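Local atomic coordinates of putative tagatose-6-phosphate ketose/aldose isomerase (Escherichia coli, PDB entry 3C3J), a protein that is a putative sugar isomerase-family protein built from two SIS domains. Residues A[25-30]-A[195-200]. Residues are numbered along the deposited sequence; the frame is centred on the assembly and turned at random.
Sequences RAWIRS and QTFRDV
I28 and R198 mark the closest approach of the two backbones, 6.8 Å between their CA atoms, where helix 23-49 meets the type I turn from Q195 to R198 that leads into helix 198-210. No hydrogen bond joins the segments; van der Waals packing makes the contact, mostly of apolar side chains, with the R198 guanidinium at its margin. The F197 ring, its CG anti to the backbone N (chi1 -151°), projects at W27, and its CE2 comes within 3.6 Å of W27 CE3. The two six-membered rings are inclined at 65°, neither stacked nor edge-to-face. Flat F197 can offer its edge to W27 CB and I28 CD1, the latter 4.2 Å from F197 CD2, while V200 CB lies over one face. Valine's branch CG1 reaches the indole, 4.3 Å from W27 CZ3. The other branch of I28, CG2, lies over one face of the R198 guanidinium, 3.7 Å from NH1, so one isoleucine meets both flat groups. An arginine fits this partly exposed border because its flat end can rest on a methyl while its N-H bonds stay directed outward in its plane. Tryptophan combines a broad apolar surface with one polar atom, NE1, which hydrogen-bonds T177 OG1. Helix 174-187, after the first parallel sheet, thus borders the contact, with A181 touching F197. Helix 335-356 closes in as well: M344 meets W27, and F340 packs edge-to-face with F197.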
# COMPACT_ATOMS: atom_id res chain seq x y z
N ARG A 25 2.69 -3.10 -29.68
CA ARG A 25 2.11 -2.36 -30.78
C ARG A 25 1.15 -1.30 -30.28
O ARG A 25 1.14 -0.18 -30.79
CB ARG A 25 1.36 -3.32 -31.70
CG ARG A 25 0.82 -2.69 -32.96
CD ARG A 25 0.38 -3.75 -33.89
NE ARG A 25 -0.72 -4.49 -33.29
CZ ARG A 25 -1.29 -5.55 -33.83
NH1 ARG A 25 -0.87 -6.02 -34.98
NH2 ARG A 25 -2.30 -6.14 -33.22
N ALA A 26 0.35 -1.65 -29.28
CA ALA A 26 -0.61 -0.70 -28.70
C ALA A 26 0.10 0.50 -28.04
O ALA A 26 -0.37 1.65 -28.15
CB ALA A 26 -1.54 -1.43 -27.70
N TRP A 27 1.23 0.25 -27.39
CA TRP A 27 1.98 1.31 -26.71
C TRP A 27 2.41 2.39 -27.70
O TRP A 27 2.20 3.57 -27.47
CB TRP A 27 3.20 0.73 -26.00
CG TRP A 27 2.86 -0.28 -24.95
CD1 TRP A 27 1.64 -0.46 -24.36
CD2 TRP A 27 3.75 -1.22 -24.35
NE1 TRP A 27 1.71 -1.46 -23.46
CE2 TRP A 27 2.98 -1.96 -23.43
CE3 TRP A 27 5.10 -1.53 -24.52
CZ2 TRP A 27 3.53 -2.99 -22.65
CZ3 TRP A 27 5.66 -2.57 -23.74
CH2 TRP A 27 4.88 -3.27 -22.82
N ILE A 28 2.97 1.96 -28.82
CA ILE A 28 3.48 2.89 -29.82
C ILE A 28 2.33 3.60 -30.56
O ILE A 28 2.44 4.78 -30.84
CB ILE A 28 4.50 2.18 -30.76
CG1 ILE A 28 5.66 1.65 -29.92
CG2 ILE A 28 5.05 3.16 -31.77
CD1 ILE A 28 6.21 2.66 -28.90
N ARG A 29 1.23 2.90 -30.80
CA ARG A 29 0.02 3.49 -31.31
C ARG A 29 -0.47 4.60 -30.39
O ARG A 29 -0.79 5.68 -30.86
CB ARG A 29 -1.07 2.42 -31.50
CG ARG A 29 -1.01 1.76 -32.86
CD ARG A 29 -1.79 0.47 -32.95
NE ARG A 29 -3.21 0.52 -32.58
CZ ARG A 29 -4.18 1.03 -33.32
NH1 ARG A 29 -5.43 0.97 -32.89
NH2 ARG A 29 -3.92 1.64 -34.47
N SER A 30 -0.46 4.36 -29.07
CA SER A 30 -0.97 5.39 -28.18
C SER A 30 -0.04 6.62 -28.18
O SER A 30 -0.53 7.77 -28.22
CB SER A 30 -1.15 4.88 -26.75
OG SER A 30 -1.89 5.86 -26.05
N GLN A 195 9.49 7.99 -29.62
CA GLN A 195 10.80 7.53 -30.04
C GLN A 195 11.48 6.65 -28.98
O GLN A 195 11.76 5.46 -29.24
CB GLN A 195 11.71 8.71 -30.45
CG GLN A 195 11.35 9.28 -31.83
CD GLN A 195 11.35 8.21 -32.94
OE1 GLN A 195 12.39 7.58 -33.23
NE2 GLN A 195 10.19 7.98 -33.55
N THR A 196 11.72 7.23 -27.80
CA THR A 196 12.43 6.50 -26.73
C THR A 196 11.68 5.22 -26.33
O THR A 196 12.31 4.19 -26.09
CB THR A 196 12.71 7.37 -25.47
OG1 THR A 196 11.47 7.74 -24.86
CG2 THR A 196 13.51 8.65 -25.81
N PHE A 197 10.35 5.28 -26.31
CA PHE A 197 9.57 4.13 -25.84
C PHE A 197 9.60 2.98 -26.81
O PHE A 197 9.27 1.86 -26.44
CB PHE A 197 8.13 4.51 -25.48
CG PHE A 197 7.53 3.64 -24.41
CD1 PHE A 197 7.96 3.72 -23.08
CD2 PHE A 197 6.52 2.72 -24.72
CE1 PHE A 197 7.39 2.91 -22.08
CE2 PHE A 197 5.95 1.90 -23.72
CZ PHE A 197 6.39 1.99 -22.41
N ARG A 198 9.99 3.22 -28.06
CA ARG A 198 10.19 2.09 -29.00
C ARG A 198 11.21 1.09 -28.48
O ARG A 198 11.12 -0.09 -28.79
CB ARG A 198 10.58 2.58 -30.40
CG ARG A 198 9.45 3.26 -31.13
CD ARG A 198 9.92 3.93 -32.39
NE ARG A 198 8.89 4.82 -32.90
CZ ARG A 198 7.93 4.46 -33.75
NH1 ARG A 198 7.86 3.21 -34.21
NH2 ARG A 198 7.03 5.35 -34.12
N ASP A 199 12.19 1.53 -27.70
CA ASP A 199 13.15 0.58 -27.09
C ASP A 199 12.43 -0.32 -26.08
O ASP A 199 12.80 -1.48 -25.90
CB ASP A 199 14.30 1.30 -26.41
CG ASP A 199 15.11 2.17 -27.38
OD1 ASP A 199 15.14 1.85 -28.59
OD2 ASP A 199 15.70 3.19 -26.95
N VAL A 200 11.41 0.22 -25.40
CA VAL A 200 10.68 -0.55 -24.40
C VAL A 200 9.75 -1.55 -25.10
O VAL A 200 9.71 -2.73 -24.74
CB VAL A 200 9.91 0.39 -23.40
CG1 VAL A 200 9.15 -0.42 -22.34
CG2 VAL A 200 10.88 1.38 -22.73